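Local coordinates for protein DltD (PDB 7DXM), which probably acts as a membrane-associated O-acyltransferase of the dlt operon, taking part in D-alanylation of lipoteichoic acid, at residues R38-G44 against N66-I72; A14-T18 against W48-D52; N95-V101 against N285-V291; A225-A229 against G349-W353. All coordinates share one frame; numbering follows the deposited sequence.

Contact 1. Residues R38-G44 against N66-I72; sequences RFVPYFG and NYRPYFI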
loop_
_atom_site.group_PDB
_atom_site.type_symbol
_atom_site.label_atom_id
_atom_site.label_comp_id
_atom_site.label_asym_id
_atom_site.label_seq_id
_atom_site.Cartn_x
_atom_site.Cartn_y
_atom_site.Cartn_z
ATOM N N ARG A 38 12.406 2.847 -16.216
ATOM C CA ARG A 38 11.052 3.147 -15.750
ATOM C C ARG A 38 10.762 2.408 -14.452
ATOM O O ARG A 38 10.756 1.179 -14.429
ATOM C CB ARG A 38 10.010 2.776 -16.806
ATOM C CG ARG A 38 8.573 2.780 -16.318
ATOM C CD ARG A 38 7.589 2.848 -17.518
ATOM N NE ARG A 38 6.187 2.594 -17.165
ATOM C CZ ARG A 38 5.578 1.417 -17.302
ATOM N NH1 ARG A 38 6.237 0.363 -17.782
ATOM N NH2 ARG A 38 4.312 1.286 -16.941
ATOM N N PHE A 39 10.523 3.147 -13.373
ATOM C CA PHE A 39 10.062 2.542 -12.125
ATOM C C PHE A 39 8.606 2.913 -11.916
ATOM O O PHE A 39 8.206 4.059 -12.153
ATOM C CB PHE A 39 10.893 2.983 -10.910
ATOM C CG PHE A 39 12.211 2.286 -10.814
ATOM C CD1 PHE A 39 12.328 1.081 -10.150
ATOM C CD2 PHE A 39 13.331 2.821 -11.417
ATOM C CE1 PHE A 39 13.537 0.427 -10.076
ATOM C CE2 PHE A 39 14.526 2.175 -11.354
ATOM C CZ PHE A 39 14.631 0.972 -10.681
ATOM N N VAL A 40 7.815 1.933 -11.470
ATOM C CA VAL A 40 6.390 2.111 -11.272
ATOM C C VAL A 40 6.104 1.899 -9.770
ATOM O O VAL A 40 6.641 0.971 -9.186
ATOM C CB VAL A 40 5.565 1.136 -12.118
ATOM C CG1 VAL A 40 4.138 0.941 -11.550
ATOM C CG2 VAL A 40 5.569 1.626 -13.603
ATOM N N PRO A 41 5.338 2.787 -9.138
ATOM C CA PRO A 41 5.178 2.672 -7.679
ATOM C C PRO A 41 4.127 1.634 -7.311
ATOM O O PRO A 41 3.059 1.548 -7.927
ATOM C CB PRO A 41 4.764 4.088 -7.247
ATOM C CG PRO A 41 4.234 4.724 -8.471
ATOM C CD PRO A 41 4.954 4.113 -9.635
ATOM N N TYR A 42 4.472 0.829 -6.306
ATOM C CA TYR A 42 3.669 -0.276 -5.788
ATOM C C TYR A 42 3.400 0.052 -4.326
ATOM O O TYR A 42 4.261 -0.179 -3.469
ATOM C CB TYR A 42 4.417 -1.604 -5.933
ATOM C CG TYR A 42 4.337 -2.245 -7.326
ATOM C CD1 TYR A 42 4.313 -1.472 -8.483
ATOM C CD2 TYR A 42 4.285 -3.638 -7.477
ATOM C CE1 TYR A 42 4.249 -2.069 -9.732
ATOM C CE2 TYR A 42 4.228 -4.223 -8.709
ATOM C CZ TYR A 42 4.202 -3.447 -9.836
ATOM O OH TYR A 42 4.130 -4.064 -11.084
ATOM N N PHE A 43 2.227 0.621 -4.053
ATOM C CA PHE A 43 1.828 1.013 -2.711
ATOM C C PHE A 43 1.187 -0.158 -1.969
ATOM O O PHE A 43 0.181 -0.713 -2.426
ATOM C CB PHE A 43 0.825 2.158 -2.767
ATOM C CG PHE A 43 1.334 3.386 -3.418
ATOM C CD1 PHE A 43 2.183 4.231 -2.742
ATOM C CD2 PHE A 43 0.934 3.724 -4.691
ATOM C CE1 PHE A 43 2.640 5.414 -3.345
ATOM C CE2 PHE A 43 1.381 4.871 -5.303
ATOM C CZ PHE A 43 2.234 5.733 -4.623
ATOM N N GLY A 44 1.750 -0.506 -0.815
ATOM C CA GLY A 44 1.104 -1.468 0.060
ATOM C C GLY A 44 1.900 -1.500 1.354
ATOM O O GLY A 44 2.692 -0.596 1.631
ATOM N N ASN A 66 9.671 -3.705 -19.222
ATOM C CA ASN A 66 9.822 -2.293 -19.538
ATOM C C ASN A 66 9.638 -1.401 -18.306
ATOM O O ASN A 66 9.337 -0.206 -18.438
ATOM C CB ASN A 66 8.836 -1.929 -20.642
ATOM C CG ASN A 66 7.429 -2.340 -20.313
ATOM O OD1 ASN A 66 7.181 -2.992 -19.299
ATOM N ND2 ASN A 66 6.488 -1.968 -21.174
ATOM N N TYR A 67 9.849 -1.963 -17.113
ATOM C CA TYR A 67 9.633 -1.300 -15.829
ATOM C C TYR A 67 10.252 -2.158 -14.739
ATOM O O TYR A 67 10.560 -3.336 -14.943
ATOM C CB TYR A 67 8.152 -1.097 -15.513
ATOM C CG TYR A 67 7.440 -2.388 -15.155
ATOM C CD1 TYR A 67 6.879 -3.175 -16.148
ATOM C CD2 TYR A 67 7.320 -2.811 -13.846
ATOM C CE1 TYR A 67 6.227 -4.353 -15.857
ATOM C CE2 TYR A 67 6.679 -3.980 -13.547
ATOM C CZ TYR A 67 6.127 -4.757 -14.559
ATOM O OH TYR A 67 5.472 -5.946 -14.296
ATOM N N ARG A 68 10.386 -1.561 -13.558
ATOM C CA ARG A 68 10.685 -2.304 -12.352
ATOM C C ARG A 68 9.787 -1.739 -11.262
ATOM O O ARG A 68 9.513 -0.521 -11.243
ATOM C CB ARG A 68 12.159 -2.215 -11.934
ATOM C CG ARG A 68 13.147 -2.732 -12.950
ATOM C CD ARG A 68 13.218 -4.260 -12.984
ATOM N NE ARG A 68 14.347 -4.659 -13.816
ATOM C CZ ARG A 68 14.313 -4.741 -15.144
ATOM N NH1 ARG A 68 13.196 -4.489 -15.811
ATOM N NH2 ARG A 68 15.407 -5.072 -15.807
ATOM N N PRO A 69 9.276 -2.600 -10.378
ATOM C CA PRO A 69 8.462 -2.109 -9.257
ATOM C C PRO A 69 9.339 -1.427 -8.218
ATOM O O PRO A 69 10.400 -1.939 -7.843
ATOM C CB PRO A 69 7.799 -3.373 -8.697
ATOM C CG PRO A 69 8.373 -4.516 -9.450
ATOM C CD PRO A 69 9.443 -4.061 -10.353
ATOM N N TYR A 70 8.905 -0.240 -7.801
ATOM C CA TYR A 70 9.469 0.478 -6.669
ATOM C C TYR A 70 8.451 0.361 -5.542
ATOM O O TYR A 70 7.312 0.838 -5.673
ATOM C CB TYR A 70 9.743 1.941 -7.027
ATOM C CG TYR A 70 10.465 2.682 -5.929
ATOM C CD1 TYR A 70 9.775 3.216 -4.853
ATOM C CD2 TYR A 70 11.838 2.784 -5.936
ATOM C CE1 TYR A 70 10.434 3.853 -3.836
ATOM C CE2 TYR A 70 12.515 3.408 -4.924
ATOM C CZ TYR A 70 11.812 3.953 -3.871
ATOM O OH TYR A 70 12.487 4.609 -2.851
ATOM N N PHE A 71 8.845 -0.265 -4.442
ATOM C CA PHE A 71 7.875 -0.593 -3.407
ATOM C C PHE A 71 7.798 0.480 -2.329
ATOM O O PHE A 71 8.807 1.043 -1.903
ATOM C CB PHE A 71 8.192 -1.956 -2.805
ATOM C CG PHE A 71 8.037 -3.090 -3.793
ATOM C CD1 PHE A 71 6.784 -3.617 -4.085
ATOM C CD2 PHE A 71 9.143 -3.616 -4.462
ATOM C CE1 PHE A 71 6.637 -4.670 -4.993
ATOM C CE2 PHE A 71 9.000 -4.664 -5.374
ATOM C CZ PHE A 71 7.742 -5.190 -5.633
ATOM N N ILE A 72 6.575 0.779 -1.910
ATOM C CA ILE A 72 6.290 1.881 -1.008
ATOM C C ILE A 72 5.270 1.379 0.012
ATOM O O ILE A 72 4.090 1.190 -0.317
ATOM C CB ILE A 72 5.758 3.102 -1.764
ATOM C CG1 ILE A 72 6.783 3.544 -2.819
ATOM C CG2 ILE A 72 5.413 4.195 -0.800
ATOM C CD1 ILE A 72 6.326 4.676 -3.666
#
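R68 N donates to R38 O (2.9 Å), the first of six backbone bonds that zip R38-G44 to N66-I72. V40 bonds R68 O through its N and Y70 N through its O; Y42 does likewise with Y70 O and I72 N; G44 N bonds I72 O. The straightest rung is Y70 N to V40 O, with 178° at the hydrogen. R38 adds a side-chain bond: NH1 reaches N66 O at 3.2 Å. The oxygen lies in the guanidinium plane, NH1 above the carbonyl plane; NH2 bonds V364 O. An extended chain, CG anti to the backbone N (chi1 168°), carries the group there.

On the V40, Y42, P69 and F71 face, P69 CB sits 3.6 Å over the Y42 ring centroid, a CH-pi contact. F71 CE1 meets Y42 CD2 at 3.6 Å, the ring planes at 84°. On the other face F39 CE1 lies 3.5 Å from R68 CB, and F43 runs alongside I72.

Strand 68-72 is an edge of the parallel sheet, 39-43 its inner neighbour, and with helix 56-62 they make a beta-alpha-beta unit. Helix 351-365 packs on V40 and Y42, helix 56-62 on P69 and F71, helix 25-33 on P41 and Y70.

Contact 2. Residues A14-T18 against W48-D52; sequences AVTLT and WLRFD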
loop_
_atom_site.group_PDB
_atom_site.type_symbol
_atom_site.label_atom_id
_atom_site.label_comp_id
_atom_site.label_asym_id
_atom_site.label_seq_id
_atom_site.Cartn_x
_atom_site.Cartn_y
_atom_site.Cartn_z
ATOM N N ALA A 14 14.538 0.299 -4.623
ATOM C CA ALA A 14 13.187 -0.096 -4.976
ATOM C C ALA A 14 12.666 -1.218 -4.106
ATOM O O ALA A 14 11.460 -1.470 -4.126
ATOM C CB ALA A 14 13.118 -0.492 -6.454
ATOM N N VAL A 15 13.527 -1.888 -3.349
ATOM C CA VAL A 15 13.089 -3.022 -2.547
ATOM C C VAL A 15 13.690 -2.939 -1.156
ATOM O O VAL A 15 13.791 -3.962 -0.470
ATOM C CB VAL A 15 13.461 -4.378 -3.189
ATOM C CG1 VAL A 15 12.522 -4.756 -4.365
ATOM C CG2 VAL A 15 14.882 -4.350 -3.623
ATOM N N THR A 16 14.105 -1.741 -0.726
ATOM C CA THR A 16 14.694 -1.634 0.605
ATOM C C THR A 16 13.630 -1.811 1.682
ATOM O O THR A 16 13.813 -2.592 2.624
ATOM C CB THR A 16 15.441 -0.310 0.750
ATOM O OG1 THR A 16 16.718 -0.424 0.109
ATOM C CG2 THR A 16 15.660 0.044 2.197
ATOM N N LEU A 17 12.496 -1.125 1.544
ATOM C CA LEU A 17 11.309 -1.409 2.360
ATOM C C LEU A 17 11.567 -1.144 3.849
ATOM O O LEU A 17 11.252 -1.955 4.722
ATOM C CB LEU A 17 10.822 -2.844 2.115
ATOM C CG LEU A 17 10.338 -2.948 0.674
ATOM C CD1 LEU A 17 10.156 -4.368 0.210
ATOM C CD2 LEU A 17 9.052 -2.180 0.509
ATOM N N THR A 18 12.158 0.007 4.133
ATOM C CA THR A 18 12.345 0.485 5.496
ATOM C C THR A 18 11.546 1.765 5.683
ATOM O O THR A 18 11.336 2.523 4.730
ATOM C CB THR A 18 13.822 0.772 5.821
ATOM O OG1 THR A 18 14.296 1.905 5.053
ATOM C CG2 THR A 18 14.666 -0.477 5.514
ATOM N N TRP A 48 4.954 -6.753 0.629
ATOM C CA TRP A 48 6.107 -6.657 -0.253
ATOM C C TRP A 48 7.349 -7.317 0.320
ATOM O O TRP A 48 8.313 -7.530 -0.422
ATOM C CB TRP A 48 6.414 -5.194 -0.546
ATOM C CG TRP A 48 5.296 -4.397 -1.114
ATOM C CD1 TRP A 48 4.933 -3.134 -0.754
ATOM C CD2 TRP A 48 4.410 -4.780 -2.171
ATOM N NE1 TRP A 48 3.873 -2.700 -1.522
ATOM C CE2 TRP A 48 3.537 -3.693 -2.401
ATOM C CE3 TRP A 48 4.277 -5.930 -2.958
ATOM C CZ2 TRP A 48 2.558 -3.727 -3.374
ATOM C CZ3 TRP A 48 3.296 -5.963 -3.920
ATOM C CH2 TRP A 48 2.449 -4.869 -4.124
ATOM N N LEU A 49 7.371 -7.626 1.615
ATOM C CA LEU A 49 8.558 -8.247 2.180
ATOM C C LEU A 49 8.605 -9.748 1.974
ATOM O O LEU A 49 9.592 -10.372 2.383
ATOM C CB LEU A 49 8.643 -7.975 3.674
ATOM C CG LEU A 49 8.764 -6.501 3.966
ATOM C CD1 LEU A 49 8.581 -6.280 5.447
ATOM C CD2 LEU A 49 10.121 -6.065 3.496
ATOM N N ARG A 50 7.562 -10.348 1.391
ATOM C CA ARG A 50 7.502 -11.806 1.267
ATOM C C ARG A 50 8.264 -12.213 0.012
ATOM O O ARG A 50 7.704 -12.664 -0.988
ATOM C CB ARG A 50 6.067 -12.310 1.250
ATOM C CG ARG A 50 5.441 -12.422 2.633
ATOM C CD ARG A 50 5.176 -11.023 3.134
ATOM N NE ARG A 50 4.528 -10.950 4.433
ATOM C CZ ARG A 50 5.128 -11.158 5.587
ATOM N NH1 ARG A 50 4.418 -11.058 6.694
ATOM N NH2 ARG A 50 6.414 -11.485 5.626
ATOM N N PHE A 51 9.579 -12.032 0.079
ATOM C CA PHE A 51 10.403 -12.388 -1.057
ATOM C C PHE A 51 10.365 -13.893 -1.243
ATOM O O PHE A 51 10.364 -14.656 -0.268
ATOM C CB PHE A 51 11.832 -11.892 -0.873
ATOM C CG PHE A 51 11.931 -10.397 -0.781
ATOM C CD1 PHE A 51 11.883 -9.617 -1.925
ATOM C CD2 PHE A 51 12.046 -9.774 0.445
ATOM C CE1 PHE A 51 11.947 -8.242 -1.848
ATOM C CE2 PHE A 51 12.112 -8.401 0.537
ATOM C CZ PHE A 51 12.063 -7.632 -0.611
ATOM N N ASP A 52 10.226 -14.296 -2.498
ATOM C CA ASP A 52 10.425 -15.658 -2.965
ATOM C C ASP A 52 10.638 -15.568 -4.472
ATOM O O ASP A 52 10.599 -14.484 -5.060
ATOM C CB ASP A 52 9.250 -16.572 -2.590
ATOM C CG ASP A 52 7.957 -16.160 -3.239
ATOM O OD1 ASP A 52 7.969 -15.852 -4.446
ATOM O OD2 ASP A 52 6.910 -16.187 -2.555
#
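L17 and L49 share one side-chain shape, CG beside the backbone N (chi1 -66° and -62°) with an extended second torsion, and the two side chains run past each other in opposite directions. L49 CD2 comes 3.6 Å from L17 CB and almost as near to L17 CD1. L17 has positive phi, and its CB points toward 48-52.

The CD1 branch of L17 does most of the touching. It meets W48 CB at 3.9 Å, the two side chains crossing at about a right angle, and also F51 CZ at 3.9 Å. V15 adds a looser approach, CG1 to F51 CE1 at 4.3 Å.

The contact joins two loops: 14-18 links helices 7-13 and 19-22, while 48-52 leads from strand 39-43 toward helix 56-62 in what is consistent with the SGNH-hydrolase clan. This second loop follows S46, which with H347 and D344 has the geometry of a charge-relay triad, possibly catalytic.

R50, centre of an inverse gamma turn, makes a salt bridge through NE to D344 and one through NH1 to a sulfate, probably from the crystallisation liquor. F51 stacks on H55, whose NE2 hydrogen-bonds W48 O, and W48 and L17 both pack on F71.

Contact 3. Residues N95-V101 against N285-V291; sequences NGTAVYV and NTNVIFV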
loop_
_atom_site.group_PDB
_atom_site.type_symbol
_atom_site.label_atom_id
_atom_site.label_comp_id
_atom_site.label_asym_id
_atom_site.label_seq_id
_atom_site.Cartn_x
_atom_site.Cartn_y
_atom_site.Cartn_z
ATOM N N ASN A 95 -0.372 11.731 -14.455
ATOM C CA ASN A 95 -0.613 10.941 -15.657
ATOM C C ASN A 95 0.214 9.663 -15.598
ATOM O O ASN A 95 0.760 9.209 -16.598
ATOM C CB ASN A 95 -0.304 11.750 -16.940
ATOM C CG ASN A 95 -1.134 13.077 -17.069
ATOM O OD1 ASN A 95 -2.372 13.072 -17.020
ATOM N ND2 ASN A 95 -0.431 14.202 -17.233
ATOM N N GLY A 96 0.332 9.090 -14.399
ATOM C CA GLY A 96 1.173 7.938 -14.169
ATOM C C GLY A 96 0.395 6.637 -14.043
ATOM O O GLY A 96 -0.819 6.579 -14.204
ATOM N N THR A 97 1.121 5.568 -13.745
ATOM C CA THR A 97 0.455 4.291 -13.510
ATOM C C THR A 97 0.981 3.701 -12.202
ATOM O O THR A 97 2.166 3.814 -11.890
ATOM C CB THR A 97 0.601 3.282 -14.741
ATOM O OG1 THR A 97 1.898 3.384 -15.342
ATOM C CG2 THR A 97 -0.448 3.547 -15.860
ATOM N N ALA A 98 0.089 3.107 -11.415
ATOM C CA ALA A 98 0.419 2.750 -10.045
ATOM C C ALA A 98 -0.336 1.496 -9.638
ATOM O O ALA A 98 -1.453 1.249 -10.114
ATOM C CB ALA A 98 0.076 3.892 -9.083
ATOM N N VAL A 99 0.278 0.705 -8.750
ATOM C CA VAL A 99 -0.395 -0.439 -8.132
ATOM C C VAL A 99 -0.698 -0.068 -6.692
ATOM O O VAL A 99 0.148 0.513 -6.015
ATOM C CB VAL A 99 0.456 -1.722 -8.181
ATOM C CG1 VAL A 99 -0.246 -2.860 -7.477
ATOM C CG2 VAL A 99 0.761 -2.068 -9.588
ATOM N N TYR A 100 -1.890 -0.397 -6.219
ATOM C CA TYR A 100 -2.242 -0.061 -4.843
ATOM C C TYR A 100 -2.976 -1.226 -4.198
ATOM O O TYR A 100 -4.150 -1.460 -4.502
ATOM C CB TYR A 100 -3.090 1.197 -4.784
ATOM C CG TYR A 100 -3.249 1.731 -3.379
ATOM C CD1 TYR A 100 -4.168 1.174 -2.496
ATOM C CD2 TYR A 100 -2.479 2.806 -2.936
ATOM C CE1 TYR A 100 -4.319 1.679 -1.217
ATOM C CE2 TYR A 100 -2.620 3.319 -1.660
ATOM C CZ TYR A 100 -3.549 2.757 -0.799
ATOM O OH TYR A 100 -3.700 3.251 0.487
ATOM N N VAL A 101 -2.296 -1.937 -3.299
ATOM C CA VAL A 101 -2.909 -3.031 -2.556
ATOM C C VAL A 101 -3.737 -2.430 -1.432
ATOM O O VAL A 101 -3.223 -1.663 -0.611
ATOM C CB VAL A 101 -1.854 -3.986 -1.990
ATOM C CG1 VAL A 101 -2.521 -5.258 -1.551
ATOM C CG2 VAL A 101 -0.759 -4.235 -2.996
ATOM N N ASN A 285 -4.457 12.586 -12.040
ATOM C CA ASN A 285 -4.803 11.784 -13.215
ATOM C C ASN A 285 -3.931 10.523 -13.290
ATOM O O ASN A 285 -3.212 10.265 -14.262
ATOM C CB ASN A 285 -4.708 12.617 -14.500
ATOM C CG ASN A 285 -5.268 11.875 -15.733
ATOM O OD1 ASN A 285 -6.358 11.265 -15.694
ATOM N ND2 ASN A 285 -4.503 11.914 -16.831
ATOM N N THR A 286 -4.007 9.727 -12.235
ATOM C CA THR A 286 -3.207 8.521 -12.154
ATOM C C THR A 286 -4.071 7.307 -12.448
ATOM O O THR A 286 -5.234 7.231 -12.031
ATOM C CB THR A 286 -2.560 8.380 -10.783
ATOM O OG1 THR A 286 -1.680 9.490 -10.577
ATOM C CG2 THR A 286 -1.782 7.057 -10.696
ATOM N N ASN A 287 -3.500 6.362 -13.174
ATOM C CA ASN A 287 -4.210 5.155 -13.540
ATOM C C ASN A 287 -3.697 4.007 -12.669
ATOM O O ASN A 287 -2.519 3.628 -12.734
ATOM C CB ASN A 287 -4.051 4.880 -15.028
ATOM C CG ASN A 287 -4.967 3.799 -15.490
ATOM O OD1 ASN A 287 -6.100 3.683 -15.006
ATOM N ND2 ASN A 287 -4.479 2.966 -16.404
ATOM N N VAL A 288 -4.588 3.468 -11.847
ATOM C CA VAL A 288 -4.211 2.580 -10.763
ATOM C C VAL A 288 -4.948 1.278 -10.948
ATOM O O VAL A 288 -6.089 1.268 -11.419
ATOM C CB VAL A 288 -4.554 3.191 -9.391
ATOM C CG1 VAL A 288 -3.917 2.395 -8.307
ATOM C CG2 VAL A 288 -4.119 4.655 -9.315
ATOM N N ILE A 289 -4.295 0.180 -10.593
ATOM C CA ILE A 289 -4.964 -1.098 -10.386
ATOM C C ILE A 289 -4.907 -1.397 -8.895
ATOM O O ILE A 289 -3.830 -1.346 -8.280
ATOM C CB ILE A 289 -4.338 -2.229 -11.226
ATOM C CG1 ILE A 289 -5.112 -3.526 -11.033
ATOM C CG2 ILE A 289 -2.847 -2.443 -10.922
ATOM C CD1 ILE A 289 -4.598 -4.658 -11.907
ATOM N N PHE A 290 -6.070 -1.668 -8.311
ATOM C CA PHE A 290 -6.195 -1.895 -6.878
ATOM C C PHE A 290 -6.238 -3.394 -6.597
ATOM O O PHE A 290 -7.092 -4.108 -7.130
ATOM C CB PHE A 290 -7.436 -1.183 -6.331
ATOM C CG PHE A 290 -7.359 0.322 -6.438
ATOM C CD1 PHE A 290 -7.731 0.973 -7.605
ATOM C CD2 PHE A 290 -6.875 1.091 -5.387
ATOM C CE1 PHE A 290 -7.645 2.374 -7.700
ATOM C CE2 PHE A 290 -6.791 2.484 -5.486
ATOM C CZ PHE A 290 -7.170 3.122 -6.632
ATOM N N VAL A 291 -5.313 -3.879 -5.783
ATOM C CA VAL A 291 -5.213 -5.312 -5.532
ATOM C C VAL A 291 -5.866 -5.623 -4.199
ATOM O O VAL A 291 -5.545 -4.987 -3.188
ATOM C CB VAL A 291 -3.755 -5.792 -5.536
ATOM C CG1 VAL A 291 -3.742 -7.306 -5.472
ATOM C CG2 VAL A 291 -2.995 -5.279 -6.771
#
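A98 and Y100 carry the backbone ladder that holds the packed part of the contact to the 287-291 strand. Its bonds run from N287 N to G96 O, from A98 N to N287 O, from I289 N to A98 O (3.1 Å), from Y100 N to I289 O (3.0 Å) and from V291 N to Y100 O. On one face V99 packs against I289 and V291: V99 CG1 meets V291 CG2 at 3.7 Å, while V99 CG2 lies 3.9 Å from I289 CG2, those two side chains running alongside one another. T97 CG2 continues this face, 3.9 Å from N287 CB. On the other face A98 and Y100 lie against V288 and F290, Y100 CB resting 3.8 Å from V288 CG1 and equally close to F290 CD2; T286 CG2 stands 4.0 Å from A98 CB. The Y100 ring, with CG anti to the backbone N (chi1 -169°), leads away from the neighbouring strand; its OH bonds S79 OG, and its plane is turned 54° from that of F290.

These are adjacent parallel strands, their short axes 22° apart, inside the five-stranded sheet of an alpha/beta fold. Helix 351-365 covers V99, I289 and V291, and helix 270-283 covers Y100, V288 and F290.

The loose, solvent-side end is formed by exposed N95 and partly exposed N285. N285 ends helix 270-283 in a Schellman motif, and its amide crosses that of N95 obliquely; the very short approach of their side chains is doubtful.

Contact 4. Residues A225-A229 against G349-W353; sequences AVRDA and GWKGW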
loop_
_atom_site.group_PDB
_atom_site.type_symbol
_atom_site.label_atom_id
_atom_site.label_comp_id
_atom_site.label_asym_id
_atom_site.label_seq_id
_atom_site.Cartn_x
_atom_site.Cartn_y
_atom_site.Cartn_z
ATOM N N ALA A 225 6.559 -22.501 -8.259
ATOM C CA ALA A 225 5.870 -22.054 -7.061
ATOM C C ALA A 225 5.426 -23.229 -6.204
ATOM O O ALA A 225 5.562 -23.185 -4.979
ATOM C CB ALA A 225 4.680 -21.182 -7.443
ATOM N N VAL A 226 4.901 -24.298 -6.809
ATOM C CA VAL A 226 4.412 -25.375 -5.943
ATOM C C VAL A 226 5.577 -26.159 -5.351
ATOM O O VAL A 226 5.536 -26.536 -4.176
ATOM C CB VAL A 226 3.401 -26.300 -6.652
ATOM C CG1 VAL A 226 2.256 -25.482 -7.271
ATOM C CG2 VAL A 226 4.079 -27.246 -7.688
ATOM N N ARG A 227 6.654 -26.371 -6.123
ATOM C CA ARG A 227 7.820 -27.070 -5.577
ATOM C C ARG A 227 8.400 -26.309 -4.387
ATOM O O ARG A 227 8.633 -26.881 -3.313
ATOM C CB ARG A 227 8.882 -27.269 -6.661
ATOM C CG ARG A 227 8.788 -28.587 -7.414
ATOM C CD ARG A 227 8.334 -28.398 -8.906
ATOM N NE ARG A 227 7.753 -29.619 -9.498
ATOM C CZ ARG A 227 8.454 -30.566 -10.129
ATOM N NH1 ARG A 227 9.779 -30.434 -10.260
ATOM N NH2 ARG A 227 7.832 -31.642 -10.627
ATOM N N ASP A 228 8.608 -25.005 -4.545
ATOM C CA ASP A 228 9.232 -24.217 -3.488
ATOM C C ASP A 228 8.297 -24.028 -2.295
ATOM O O ASP A 228 8.727 -24.148 -1.136
ATOM C CB ASP A 228 9.668 -22.868 -4.060
ATOM C CG ASP A 228 10.898 -22.987 -4.930
ATOM O OD1 ASP A 228 11.518 -24.077 -4.937
ATOM O OD2 ASP A 228 11.257 -21.995 -5.595
ATOM N N ALA A 229 7.026 -23.705 -2.549
ATOM C CA ALA A 229 6.042 -23.680 -1.481
ATOM C C ALA A 229 6.013 -24.985 -0.693
ATOM O O ALA A 229 5.838 -24.966 0.529
ATOM C CB ALA A 229 4.663 -23.385 -2.064
ATOM N N GLY A 349 1.830 -15.184 -1.615
ATOM C CA GLY A 349 3.166 -15.518 -2.057
ATOM C C GLY A 349 3.099 -16.679 -3.027
ATOM O O GLY A 349 2.027 -17.221 -3.323
ATOM N N TRP A 350 4.273 -17.052 -3.531
ATOM C CA TRP A 350 4.358 -18.248 -4.355
ATOM C C TRP A 350 3.334 -18.236 -5.497
ATOM O O TRP A 350 3.386 -17.377 -6.390
ATOM C CB TRP A 350 4.180 -19.459 -3.448
ATOM C CG TRP A 350 5.366 -19.704 -2.523
ATOM C CD1 TRP A 350 6.696 -19.689 -2.862
ATOM C CD2 TRP A 350 5.318 -20.018 -1.123
ATOM N NE1 TRP A 350 7.475 -19.970 -1.765
ATOM C CE2 TRP A 350 6.657 -20.182 -0.685
ATOM C CE3 TRP A 350 4.272 -20.187 -0.195
ATOM C CZ2 TRP A 350 6.977 -20.512 0.632
ATOM C CZ3 TRP A 350 4.595 -20.512 1.121
ATOM C CH2 TRP A 350 5.936 -20.674 1.517
ATOM N N LYS A 351 2.382 -19.173 -5.470
ATOM C CA LYS A 351 1.354 -19.209 -6.510
ATOM C C LYS A 351 0.558 -17.912 -6.521
ATOM O O LYS A 351 0.270 -17.356 -7.593
ATOM C CB LYS A 351 0.428 -20.415 -6.303
ATOM C CG LYS A 351 0.613 -21.515 -7.340
ATOM C CD LYS A 351 -0.557 -22.521 -7.415
ATOM C CE LYS A 351 -0.575 -23.194 -8.805
ATOM N NZ LYS A 351 -1.413 -24.413 -8.901
ATOM N N GLY A 352 0.223 -17.399 -5.331
ATOM C CA GLY A 352 -0.428 -16.105 -5.252
ATOM C C GLY A 352 0.330 -15.029 -6.001
ATOM O O GLY A 352 -0.279 -14.157 -6.625
ATOM N N TRP A 353 1.675 -15.086 -5.964
ATOM C CA TRP A 353 2.465 -14.088 -6.689
ATOM C C TRP A 353 2.264 -14.210 -8.195
ATOM O O TRP A 353 2.234 -13.203 -8.912
ATOM C CB TRP A 353 3.951 -14.201 -6.365
ATOM C CG TRP A 353 4.439 -13.537 -5.068
ATOM C CD1 TRP A 353 5.345 -14.068 -4.182
ATOM C CD2 TRP A 353 4.072 -12.241 -4.523
ATOM N NE1 TRP A 353 5.558 -13.197 -3.144
ATOM C CE2 TRP A 353 4.798 -12.071 -3.329
ATOM C CE3 TRP A 353 3.208 -11.215 -4.927
ATOM C CZ2 TRP A 353 4.687 -10.926 -2.539
ATOM C CZ3 TRP A 353 3.109 -10.066 -4.132
ATOM C CH2 TRP A 353 3.841 -9.940 -2.956
#
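W350, A225 and A229 have the most surface buried here, with K351 after them, where helix 218-231 packs against the N-terminal end of helix 351-365. W350 occupies the N-cap position of the latter and lays its indole against the former. A229 covers one face of that ring system: its CA stands 3.8 Å from the centroid of the six-membered ring, only 16° off the normal, a CH-pi contact, and its CB is 3.6 Å from W350 CD2. W350 CG lies beside the backbone N (chi1 -71°), with the indole over A229, one turn on from A225.

A225 fills the other end of the contact. Its methyl faces the backbone where W350 passes into K351, and the small side chain permits a CA-CA separation of 4.9 Å between A225 and W350. Beyond it the extended K351 chain crosses V226 obliquely. D52 OD2 accepts a bond from W350 N, tying this corner to the 48-52 loop. The approach of A225 CB to K351 N measures 3.6 Å.

In the fold
From the N terminus, segment 14-18 waits for 48-52, and strand 39-43 between them waits for 66-72, so contacts 1 and 2 cross. Contact 2 closes first; contact 1 then completes the beta-alpha-beta unit, and F71 N bonding A14 O ties the early loop to the sheet edge. Strand 97-101 comes next, adding to the other side of 39-43 through F43 N to V99 O. Contact 3 closes across 183 residues, mostly helical, that include segment 225-229; contact 4 closes last, at 349-353, and so crosses contact 3. A bond from W353 NE1 to R50 O joins contact 4 to contact 2, near the possible triad.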